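Local structure of pyrrolysyl-tRNA synthetase (Desulfitobacterium hafniense, 3DSQ) at residues B[47-50]-B[51-55]; B[180-184]-B[185-189]; B[240-244]-B[245-249]; B[265-269]-B[270-274]. The protein probably attaches pyrrolysine to its cognate tRNA in an ATP-dependent reaction, acting as a homodimeric class II aminoacyl-tRNA synthetase. All coordinates share one frame; numbering follows the deposited sequence.

Contact 1 of 4, residues B[47-50]-B[51-55]; sequences QGIE and HQLMS
Met54 lies alongside Glu50, one helical turn earlier, the two side chains pointing the same way, and its course can be traced atom by atom. CB starts 3.6 Å from Glu50 O, the carbonyl that receives the Met54 backbone N-H. CG comes still nearer, 3.4 Å from Glu50 O, because it stands beside the backbone N and anti to the carbonyl carbon (chi1 -68°). Beyond it SD leaves the backbone and settles against the aliphatic part of the glutamate, 3.6 Å from Glu50 CG, with Glu50 CD only slightly farther off. The chain then bends at chi3, so that CE turns away from the glutamate. Glu50 itself is extended beyond CG, and its OE2 is held by a salt bridge to Arg21 of helix 16-24. Met54 also touches Arg21, so the two side chains share a neighbour.

This side-by-side placing follows from the i to i+4 repeat of the long alpha helix 39-68. Its backbone bonds here run from His51 N to Gln47 O, from Gln52 N to Gly48 O, from Leu53 N to Ile49 O and from Met54 N to Glu50 O; the last of these is the shortest, at 2.8 Å. On another flank Ile49 and Leu53 form an apolar pair, again side by side, with Ile49 CG2 set 4.0 Å from Leu53 CD1. Both rest on Leu22 of helix 16-24, while Leu53 also reaches Leu25 and Ala27 in the loop that follows.

Contact 2 of 4, residues B[180-184]-B[185-189]; sequences LGTPL and EERHQ
Leu184 O is gripped twice by Arg187, once from the backbone and once from the side chain. The backbone N of Arg187 lies 3.1 Å from Leu184 O and stands well above the carbonyl plane, whereas NE, at the same distance from Leu184 O, approaches with a much smaller tilt. The NE bond is the more bent, with an angle of 144° at the hydrogen. To make it, the arginine folds back through a bend at chi3 (-62°), and this turns one face of the guanidinium to the leucine: Leu184 CD2 sits over its centre, 3.4 Å from Arg187 CZ. NH1 is used separately, donating to Gly236 O.

The setting is the entry to helix 187-201 from the loop after strand 171-180. There Glu186 N donates to Pro183 O over a short 2.7 Å, the same i to i+3 spacing as the Arg187 backbone bond. Pro183 meets the glutamate side chain obliquely, its CG resting 3.9 Å from Glu186 CD, while Glu186 OE2 pairs with Arg190 one turn on. Thr182 presents its methyl to the helix start, CG2 lying 3.9 Å from Arg187 CA, and hands its hydroxyl to Glu179.

Contact 3 of 4, residues B[240-244]-B[245-249]; sequences LDEKW and EIFDP
Glu245 N makes a weak bond, 3.4 Å to Glu242 O, that closes a type I beta turn. Its positive phi (58°) swings the chain round; the carboxylate is taken by Arg140 of helix 132-142.

Ile246 follows with a much firmer bond, N donating to Asp241 O over 2.9 Å in a nearly straight line (170° at the hydrogen). Its side chain crosses that of Asp241 obliquely, CB to CB, and with CG1 anti to the carbonyl carbon the longer branch is sent to the tryptophan, CG1 lying 4.0 Å from Trp244 CB. Cut back to an alanine, this position is likely to open a gap beside Trp244, and Tyr136 and Leu180 would probably lose part of their packing.

Phe247 brings its ring end alongside the glutamate, CZ being 4.1 Å from Glu242 OE1, with ring and carboxylate planes steeply inclined. Asp248 takes part through its backbone: one water donates both to Asp248 O, at 2.7 Å, and to Asp241 OD2, tying the outgoing chain to the turn. Asp241 is held further by Tyr136 and Trp250, both hydrogen-bonded to OD1, and by the backbone of His238.

The 6→1 bond from Ile246 to Asp241 and the weak 5→2 bond from Glu245 to Glu242, round a residue of positive phi, give the pattern of a Schellman motif in the loop between strands 228-236 and 250-256.

Contact 4 of 4, residues B[265-269]-B[270-274]; sequences EGTQH and VQSMA
Met273 sends its terminal methyl back across the loop to Glu265 and Thr267, meeting the two from different directions. It crosses the glutamate at about a right angle, with Met273 CE 3.9 Å from Glu265 CB. Against the threonine the crossing is oblique, and CE reaches both branches: it lies 3.4 Å from Thr267 OG1 and 3.8 Å from Thr267 CG2. A bend at the end of the methionine chain (chi3 -87°) is what turns CE to them. With a glycine at Thr267 the methyl would probably lose one of its walls and be freer to turn about the sulfur.

Farther along, His269 and Gln271 also cross obliquely, with imidazole and amide planes 81° apart. The glutamine bends at chi2 and brings OE1 to the root of the histidine, 3.6 Å from His269 CB. The backbone folds tightly at the same place: Ser272 N donates to His269 O over 3.1 Å, standing far above the carbonyl plane, and Val270 to Ser272 have helical backbone angles without the regular bonds of a helix.

The loop leaves helix 257-265 through Gly266, whose positive phi redirects the chain after the helix end. Gln167, a ligand of the bound sodium ion, receives Val270 N on OE1 and donates from NE2 to Gln268 O. Around this, His269 touches Lys23 and Glu24 of helix 16-24, Met273 packs on Leu261 of helix 257-265, and Tyr279 of strand 279-280 meets His269, Gln271 and Ser272.

Overall arrangement
From the N terminus the contacts come in series, each a local fold of continuous chain, with none nesting or crossing. Contact 1 is a turn within helix 39-68; contact 2 closes the loop from strand 171-180 into helix 187-201; contact 3 turns the chain between strands 228-236 and 250-256; contact 4 follows helix 257-265. Contacts 2 and 3 meet where the neighbouring antiparallel strands 171-180 and 250-256 end and begin: Gly181 N lies 2.8 Å from Pro249 O, probably hydrogen-bonded, and Leu184 packs on Pro249. Contact 1 lies across the chain's centre from both. Contacts 1 and 4 approach to about 8 Å between nearest atoms, both bordered by helix 16-24 and Ala27.

Contact 1 of 4, residues B[47-50]-B[51-55]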
loop_
_atom_site.group_PDB
_atom_site.type_symbol
_atom_site.label_atom_id
_atom_site.label_comp_id
_atom_site.label_asym_id
_atom_site.label_seq_id
_atom_site.Cartn_x
_atom_site.Cartn_y
_atom_site.Cartn_z
ATOM N N GLN B 47 29.612 -11.576 -19.953
ATOM C CA GLN B 47 29.647 -12.560 -18.890
ATOM C C GLN B 47 30.402 -12.027 -17.673
ATOM O O GLN B 47 29.970 -12.201 -16.528
ATOM C CB GLN B 47 30.315 -13.831 -19.417
ATOM C CG GLN B 47 29.874 -15.105 -18.738
ATOM C CD GLN B 47 30.457 -16.343 -19.398
ATOM O OE1 GLN B 47 30.351 -16.523 -20.617
ATOM N NE2 GLN B 47 31.070 -17.211 -18.595
ATOM N N GLY B 48 31.526 -11.371 -17.928
ATOM C CA GLY B 48 32.329 -10.827 -16.845
ATOM C C GLY B 48 31.646 -9.692 -16.109
ATOM O O GLY B 48 31.668 -9.644 -14.877
ATOM N N ILE B 49 31.041 -8.773 -16.859
ATOM C CA ILE B 49 30.343 -7.648 -16.253
ATOM C C ILE B 49 29.108 -8.139 -15.500
ATOM O O ILE B 49 28.857 -7.727 -14.366
ATOM C CB ILE B 49 29.930 -6.608 -17.317
ATOM C CG1 ILE B 49 31.189 -5.979 -17.929
ATOM C CG2 ILE B 49 29.026 -5.544 -16.697
ATOM C CD1 ILE B 49 30.899 -5.004 -19.052
ATOM N N GLU B 50 28.334 -9.022 -16.123
ATOM C CA GLU B 50 27.149 -9.548 -15.458
ATOM C C GLU B 50 27.566 -10.147 -14.116
ATOM O O GLU B 50 26.976 -9.851 -13.078
ATOM C CB GLU B 50 26.486 -10.630 -16.310
ATOM C CG GLU B 50 25.315 -11.302 -15.610
ATOM C CD GLU B 50 24.782 -12.503 -16.376
ATOM O OE1 GLU B 50 25.607 -13.331 -16.809
ATOM O OE2 GLU B 50 23.548 -12.623 -16.527
ATOM N N HIS B 51 28.593 -10.989 -14.158
ATOM C CA HIS B 51 29.119 -11.659 -12.974
ATOM C C HIS B 51 29.359 -10.700 -11.813
ATOM O O HIS B 51 28.977 -10.982 -10.684
ATOM C CB HIS B 51 30.431 -12.368 -13.312
ATOM C CG HIS B 51 31.025 -13.105 -12.154
ATOM N ND1 HIS B 51 30.511 -14.299 -11.690
ATOM C CD2 HIS B 51 32.062 -12.798 -11.338
ATOM C CE1 HIS B 51 31.205 -14.693 -10.638
ATOM N NE2 HIS B 51 32.150 -13.801 -10.403
ATOM N N GLN B 52 30.012 -9.578 -12.102
ATOM C CA GLN B 52 30.304 -8.559 -11.104
ATOM C C GLN B 52 29.021 -7.885 -10.616
ATOM O O GLN B 52 28.893 -7.560 -9.433
ATOM C CB GLN B 52 31.241 -7.501 -11.694
ATOM C CG GLN B 52 31.470 -6.280 -10.793
ATOM C CD GLN B 52 32.204 -6.619 -9.502
ATOM O OE1 GLN B 52 33.321 -7.138 -9.529
ATOM N NE2 GLN B 52 31.577 -6.325 -8.363
ATOM N N LEU B 53 28.071 -7.663 -11.523
ATOM C CA LEU B 53 26.820 -7.021 -11.124
ATOM C C LEU B 53 26.000 -7.953 -10.244
ATOM O O LEU B 53 25.379 -7.520 -9.272
ATOM C CB LEU B 53 26.004 -6.596 -12.354
ATOM C CG LEU B 53 26.672 -5.542 -13.245
ATOM C CD1 LEU B 53 25.777 -5.211 -14.446
ATOM C CD2 LEU B 53 26.960 -4.297 -12.420
ATOM N N MET B 54 26.000 -9.236 -10.571
ATOM C CA MET B 54 25.242 -10.181 -9.764
ATOM C C MET B 54 25.837 -10.225 -8.362
ATOM O O MET B 54 25.109 -10.267 -7.366
ATOM C CB MET B 54 25.250 -11.565 -10.412
ATOM C CG MET B 54 24.452 -11.598 -11.719
ATOM S SD MET B 54 24.549 -13.163 -12.598
ATOM C CE MET B 54 23.102 -13.920 -12.109
ATOM N N SER B 55 27.165 -10.183 -8.295
ATOM C CA SER B 55 27.870 -10.208 -7.020
ATOM C C SER B 55 27.458 -8.997 -6.195
ATOM O O SER B 55 27.104 -9.124 -5.027
ATOM C CB SER B 55 29.387 -10.194 -7.254
ATOM O OG SER B 55 30.086 -10.138 -6.021
#

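Contact 2 of 4, residues B[180-184]-B[185-189]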
loop_
_atom_site.group_PDB
_atom_site.type_symbol
_atom_site.label_atom_id
_atom_site.label_comp_id
_atom_site.label_asym_id
_atom_site.label_seq_id
_atom_site.Cartn_x
_atom_site.Cartn_y
_atom_site.Cartn_z
ATOM N N LEU B 180 -5.139 22.969 2.877
ATOM C CA LEU B 180 -6.362 23.652 2.487
ATOM C C LEU B 180 -6.498 24.876 3.383
ATOM O O LEU B 180 -6.516 24.749 4.607
ATOM C CB LEU B 180 -7.569 22.742 2.698
ATOM C CG LEU B 180 -8.953 23.372 2.528
ATOM C CD1 LEU B 180 -9.240 23.633 1.052
ATOM C CD2 LEU B 180 -9.992 22.430 3.107
ATOM N N GLY B 181 -6.593 26.051 2.771
ATOM C CA GLY B 181 -6.727 27.273 3.540
ATOM C C GLY B 181 -5.444 28.083 3.536
ATOM O O GLY B 181 -5.251 28.965 4.373
ATOM N N THR B 182 -4.562 27.786 2.590
ATOM C CA THR B 182 -3.298 28.502 2.475
ATOM C C THR B 182 -3.569 29.950 2.066
ATOM O O THR B 182 -4.385 30.200 1.180
ATOM C CB THR B 182 -2.395 27.858 1.395
ATOM O OG1 THR B 182 -2.266 26.457 1.653
ATOM C CG2 THR B 182 -1.014 28.498 1.399
ATOM N N PRO B 183 -2.903 30.921 2.715
ATOM C CA PRO B 183 -3.113 32.332 2.359
ATOM C C PRO B 183 -2.613 32.503 0.927
ATOM O O PRO B 183 -1.487 32.109 0.627
ATOM C CB PRO B 183 -2.222 33.082 3.353
ATOM C CG PRO B 183 -2.087 32.126 4.512
ATOM C CD PRO B 183 -1.946 30.795 3.828
ATOM N N LEU B 184 -3.436 33.067 0.044
ATOM C CA LEU B 184 -3.041 33.257 -1.355
ATOM C C LEU B 184 -1.585 33.673 -1.545
ATOM O O LEU B 184 -0.830 33.031 -2.282
ATOM C CB LEU B 184 -3.930 34.303 -2.031
ATOM C CG LEU B 184 -5.384 33.942 -2.355
ATOM C CD1 LEU B 184 -6.080 35.161 -2.945
ATOM C CD2 LEU B 184 -5.431 32.780 -3.325
ATOM N N GLU B 185 -1.197 34.747 -0.868
ATOM C CA GLU B 185 0.153 35.290 -0.969
ATOM C C GLU B 185 1.259 34.349 -0.514
ATOM O O GLU B 185 2.432 34.604 -0.783
ATOM C CB GLU B 185 0.247 36.589 -0.173
ATOM C CG GLU B 185 0.174 36.395 1.322
ATOM C CD GLU B 185 -0.877 37.271 1.967
ATOM O OE1 GLU B 185 -0.811 38.511 1.790
ATOM O OE2 GLU B 185 -1.767 36.721 2.650
ATOM N N GLU B 186 0.899 33.264 0.168
ATOM C CA GLU B 186 1.908 32.315 0.638
ATOM C C GLU B 186 1.906 30.978 -0.102
ATOM O O GLU B 186 2.721 30.106 0.190
ATOM C CB GLU B 186 1.738 32.067 2.140
ATOM C CG GLU B 186 1.815 33.336 2.975
ATOM C CD GLU B 186 1.690 33.077 4.465
ATOM O OE1 GLU B 186 1.511 34.060 5.214
ATOM O OE2 GLU B 186 1.774 31.901 4.890
ATOM N N ARG B 187 1.007 30.819 -1.066
ATOM C CA ARG B 187 0.911 29.570 -1.819
ATOM C C ARG B 187 2.236 29.089 -2.403
ATOM O O ARG B 187 2.665 27.964 -2.135
ATOM C CB ARG B 187 -0.129 29.706 -2.929
ATOM C CG ARG B 187 -1.552 29.829 -2.406
ATOM C CD ARG B 187 -2.548 29.989 -3.541
ATOM N NE ARG B 187 -2.294 31.205 -4.307
ATOM C CZ ARG B 187 -2.970 31.559 -5.394
ATOM N NH1 ARG B 187 -3.950 30.791 -5.852
ATOM N NH2 ARG B 187 -2.662 32.681 -6.028
ATOM N N HIS B 188 2.885 29.938 -3.194
ATOM C CA HIS B 188 4.162 29.586 -3.809
ATOM C C HIS B 188 5.229 29.175 -2.788
ATOM O O HIS B 188 6.047 28.296 -3.064
ATOM C CB HIS B 188 4.663 30.753 -4.664
ATOM C CG HIS B 188 3.831 31.004 -5.885
ATOM N ND1 HIS B 188 3.902 30.211 -7.011
ATOM C CD2 HIS B 188 2.892 31.943 -6.147
ATOM C CE1 HIS B 188 3.042 30.651 -7.913
ATOM N NE2 HIS B 188 2.416 31.700 -7.414
ATOM N N GLN B 189 5.217 29.797 -1.612
ATOM C CA GLN B 189 6.190 29.462 -0.570
ATOM C C GLN B 189 5.838 28.145 0.130
ATOM O O GLN B 189 6.724 27.425 0.583
ATOM C CB GLN B 189 6.293 30.598 0.455
ATOM C CG GLN B 189 7.105 30.249 1.715
ATOM C CD GLN B 189 8.566 29.902 1.428
ATOM O OE1 GLN B 189 9.376 30.771 1.097
ATOM N NE2 GLN B 189 8.904 28.623 1.555
#

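Contact 3 of 4, residues B[240-244]-B[245-249]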
loop_
_atom_site.group_PDB
_atom_site.type_symbol
_atom_site.label_atom_id
_atom_site.label_comp_id
_atom_site.label_asym_id
_atom_site.label_seq_id
_atom_site.Cartn_x
_atom_site.Cartn_y
_atom_site.Cartn_z
ATOM N N LEU B 240 -11.194 23.140 -11.213
ATOM C CA LEU B 240 -11.986 22.013 -10.727
ATOM C C LEU B 240 -12.656 22.260 -9.369
ATOM O O LEU B 240 -13.618 21.580 -9.027
ATOM C CB LEU B 240 -11.110 20.759 -10.624
ATOM C CG LEU B 240 -10.424 20.244 -11.891
ATOM C CD1 LEU B 240 -9.494 19.098 -11.520
ATOM C CD2 LEU B 240 -11.468 19.798 -12.914
ATOM N N ASP B 241 -12.150 23.221 -8.602
ATOM C CA ASP B 241 -12.706 23.517 -7.280
ATOM C C ASP B 241 -14.233 23.603 -7.236
ATOM O O ASP B 241 -14.850 23.308 -6.205
ATOM C CB ASP B 241 -12.111 24.818 -6.736
ATOM C CG ASP B 241 -10.678 24.658 -6.262
ATOM O OD1 ASP B 241 -10.088 23.577 -6.471
ATOM O OD2 ASP B 241 -10.142 25.622 -5.679
ATOM N N GLU B 242 -14.831 24.008 -8.355
ATOM C CA GLU B 242 -16.285 24.155 -8.477
ATOM C C GLU B 242 -17.041 22.835 -8.331
ATOM O O GLU B 242 -18.044 22.763 -7.626
ATOM C CB GLU B 242 -16.626 24.796 -9.833
ATOM C CG GLU B 242 -18.092 24.712 -10.256
ATOM C CD GLU B 242 -19.021 25.563 -9.401
ATOM O OE1 GLU B 242 -18.808 26.792 -9.319
ATOM O OE2 GLU B 242 -19.973 25.003 -8.815
ATOM N N LYS B 243 -16.555 21.791 -8.990
ATOM C CA LYS B 243 -17.215 20.491 -8.935
ATOM C C LYS B 243 -17.063 19.758 -7.604
ATOM O O LYS B 243 -17.879 18.902 -7.269
ATOM C CB LYS B 243 -16.716 19.608 -10.080
ATOM C CG LYS B 243 -17.069 20.157 -11.457
ATOM C CD LYS B 243 -16.558 19.261 -12.571
ATOM C CE LYS B 243 -16.909 19.833 -13.938
ATOM N NZ LYS B 243 -16.469 18.934 -15.044
ATOM N N TRP B 244 -16.030 20.099 -6.839
ATOM C CA TRP B 244 -15.805 19.448 -5.552
ATOM C C TRP B 244 -16.264 20.288 -4.373
ATOM O O TRP B 244 -16.010 19.938 -3.220
ATOM C CB TRP B 244 -14.320 19.091 -5.384
ATOM C CG TRP B 244 -13.860 18.039 -6.343
ATOM C CD1 TRP B 244 -13.230 18.233 -7.540
ATOM C CD2 TRP B 244 -14.070 16.625 -6.223
ATOM N NE1 TRP B 244 -13.037 17.027 -8.175
ATOM C CE2 TRP B 244 -13.545 16.025 -7.389
ATOM C CE3 TRP B 244 -14.651 15.808 -5.243
ATOM C CZ2 TRP B 244 -13.587 14.642 -7.604
ATOM C CZ3 TRP B 244 -14.693 14.431 -5.457
ATOM C CH2 TRP B 244 -14.163 13.864 -6.627
ATOM N N GLU B 245 -16.944 21.391 -4.667
ATOM C CA GLU B 245 -17.446 22.300 -3.640
ATOM C C GLU B 245 -16.337 22.850 -2.747
ATOM O O GLU B 245 -16.469 22.897 -1.523
ATOM C CB GLU B 245 -18.507 21.607 -2.780
ATOM C CG GLU B 245 -19.706 21.100 -3.582
ATOM C CD GLU B 245 -20.855 20.634 -2.699
ATOM O OE1 GLU B 245 -20.636 19.739 -1.852
ATOM O OE2 GLU B 245 -21.977 21.164 -2.857
ATOM N N ILE B 246 -15.244 23.273 -3.369
ATOM C CA ILE B 246 -14.126 23.838 -2.631
ATOM C C ILE B 246 -14.032 25.325 -2.973
ATOM O O ILE B 246 -14.176 25.707 -4.133
ATOM C CB ILE B 246 -12.790 23.151 -3.016
ATOM C CG1 ILE B 246 -12.868 21.644 -2.742
ATOM C CG2 ILE B 246 -11.644 23.780 -2.240
ATOM C CD1 ILE B 246 -13.097 21.274 -1.282
ATOM N N PHE B 247 -13.808 26.165 -1.967
ATOM C CA PHE B 247 -13.684 27.594 -2.221
ATOM C C PHE B 247 -12.657 28.311 -1.356
ATOM O O PHE B 247 -12.752 29.516 -1.121
ATOM C CB PHE B 247 -15.048 28.282 -2.118
ATOM C CG PHE B 247 -15.833 28.242 -3.402
ATOM C CD1 PHE B 247 -15.225 28.579 -4.612
ATOM C CD2 PHE B 247 -17.177 27.883 -3.409
ATOM C CE1 PHE B 247 -15.944 28.561 -5.815
ATOM C CE2 PHE B 247 -17.910 27.862 -4.612
ATOM C CZ PHE B 247 -17.289 28.201 -5.815
ATOM N N ASP B 248 -11.673 27.556 -0.887
ATOM C CA ASP B 248 -10.590 28.112 -0.094
ATOM C C ASP B 248 -9.318 27.899 -0.902
ATOM O O ASP B 248 -9.234 26.968 -1.709
ATOM C CB ASP B 248 -10.458 27.392 1.251
ATOM C CG ASP B 248 -11.658 27.609 2.150
ATOM O OD1 ASP B 248 -12.040 28.775 2.360
ATOM O OD2 ASP B 248 -12.214 26.616 2.659
ATOM N N PRO B 249 -8.325 28.785 -0.730
ATOM C CA PRO B 249 -7.074 28.626 -1.471
ATOM C C PRO B 249 -6.426 27.349 -0.954
ATOM O O PRO B 249 -6.717 26.923 0.160
ATOM C CB PRO B 249 -6.278 29.863 -1.073
ATOM C CG PRO B 249 -7.341 30.874 -0.805
ATOM C CD PRO B 249 -8.359 30.078 -0.028
HETATM O O HOH W 1 -10.962 27.003 -3.785
#

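Contact 4 of 4, residues B[265-269]-B[270-274]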
loop_
_atom_site.group_PDB
_atom_site.type_symbol
_atom_site.label_atom_id
_atom_site.label_comp_id
_atom_site.label_asym_id
_atom_site.label_seq_id
_atom_site.Cartn_x
_atom_site.Cartn_y
_atom_site.Cartn_z
ATOM N N GLU B 265 18.909 6.941 -6.187
ATOM C CA GLU B 265 19.833 5.820 -6.253
ATOM C C GLU B 265 20.559 5.660 -7.576
ATOM O O GLU B 265 21.561 4.954 -7.655
ATOM C CB GLU B 265 19.085 4.532 -5.905
ATOM C CG GLU B 265 18.564 4.543 -4.480
ATOM C CD GLU B 265 19.694 4.702 -3.475
ATOM O OE1 GLU B 265 19.525 5.443 -2.484
ATOM O OE2 GLU B 265 20.754 4.079 -3.681
ATOM N N GLY B 266 20.060 6.316 -8.612
ATOM C CA GLY B 266 20.699 6.203 -9.908
ATOM C C GLY B 266 20.617 4.799 -10.485
ATOM O O GLY B 266 21.586 4.313 -11.051
ATOM N N THR B 267 19.469 4.141 -10.342
ATOM C CA THR B 267 19.302 2.799 -10.879
ATOM C C THR B 267 18.783 2.882 -12.313
ATOM O O THR B 267 18.400 3.951 -12.766
ATOM C CB THR B 267 18.348 1.962 -10.014
ATOM O OG1 THR B 267 17.152 2.703 -9.758
ATOM C CG2 THR B 267 19.018 1.596 -8.689
ATOM N N GLN B 268 18.763 1.760 -13.026
ATOM C CA GLN B 268 18.330 1.765 -14.426
ATOM C C GLN B 268 16.839 1.593 -14.692
ATOM O O GLN B 268 16.263 2.338 -15.481
ATOM C CB GLN B 268 19.101 0.708 -15.215
ATOM C CG GLN B 268 20.554 1.056 -15.467
ATOM C CD GLN B 268 20.709 2.273 -16.355
ATOM O OE1 GLN B 268 19.921 2.493 -17.278
ATOM N NE2 GLN B 268 21.741 3.061 -16.095
ATOM N N HIS B 269 16.222 0.605 -14.058
ATOM C CA HIS B 269 14.796 0.368 -14.247
ATOM C C HIS B 269 13.989 0.932 -13.083
ATOM O O HIS B 269 14.351 0.754 -11.913
ATOM C CB HIS B 269 14.505 -1.132 -14.370
ATOM C CG HIS B 269 14.880 -1.728 -15.693
ATOM N ND1 HIS B 269 14.698 -1.066 -16.890
ATOM C CD2 HIS B 269 15.342 -2.962 -16.013
ATOM C CE1 HIS B 269 15.030 -1.867 -17.887
ATOM N NE2 HIS B 269 15.421 -3.022 -17.382
ATOM N N VAL B 270 12.887 1.606 -13.392
ATOM C CA VAL B 270 12.057 2.163 -12.330
ATOM C C VAL B 270 11.401 0.995 -11.579
ATOM O O VAL B 270 10.938 1.148 -10.442
ATOM C CB VAL B 270 10.972 3.116 -12.899
ATOM C CG1 VAL B 270 9.910 2.318 -13.652
ATOM C CG2 VAL B 270 10.354 3.943 -11.767
ATOM N N GLN B 271 11.372 -0.169 -12.226
ATOM C CA GLN B 271 10.793 -1.374 -11.628
ATOM C C GLN B 271 11.658 -1.899 -10.486
ATOM O O GLN B 271 11.165 -2.561 -9.576
ATOM C CB GLN B 271 10.668 -2.504 -12.661
ATOM C CG GLN B 271 9.547 -2.380 -13.698
ATOM C CD GLN B 271 9.813 -1.319 -14.758
ATOM O OE1 GLN B 271 10.958 -0.917 -14.991
ATOM N NE2 GLN B 271 8.746 -0.873 -15.421
ATOM N N SER B 272 12.957 -1.624 -10.546
ATOM C CA SER B 272 13.881 -2.105 -9.525
ATOM C C SER B 272 13.422 -1.921 -8.066
ATOM O O SER B 272 13.709 -2.753 -7.208
ATOM C CB SER B 272 15.254 -1.462 -9.750
ATOM O OG SER B 272 15.838 -1.077 -8.528
ATOM N N MET B 273 12.692 -0.858 -7.773
ATOM C CA MET B 273 12.254 -0.658 -6.394
ATOM C C MET B 273 10.742 -0.556 -6.211
ATOM O O MET B 273 10.252 -0.183 -5.150
ATOM C CB MET B 273 12.971 0.564 -5.798
ATOM C CG MET B 273 14.448 0.298 -5.553
ATOM S SD MET B 273 15.459 1.715 -5.031
ATOM C CE MET B 273 15.894 2.359 -6.588
ATOM N N ALA B 274 9.998 -0.937 -7.242
ATOM C CA ALA B 274 8.546 -0.891 -7.178
ATOM C C ALA B 274 8.012 -2.206 -6.628
ATOM O O ALA B 274 8.778 -3.124 -6.337
ATOM C CB ALA B 274 7.984 -0.639 -8.580
#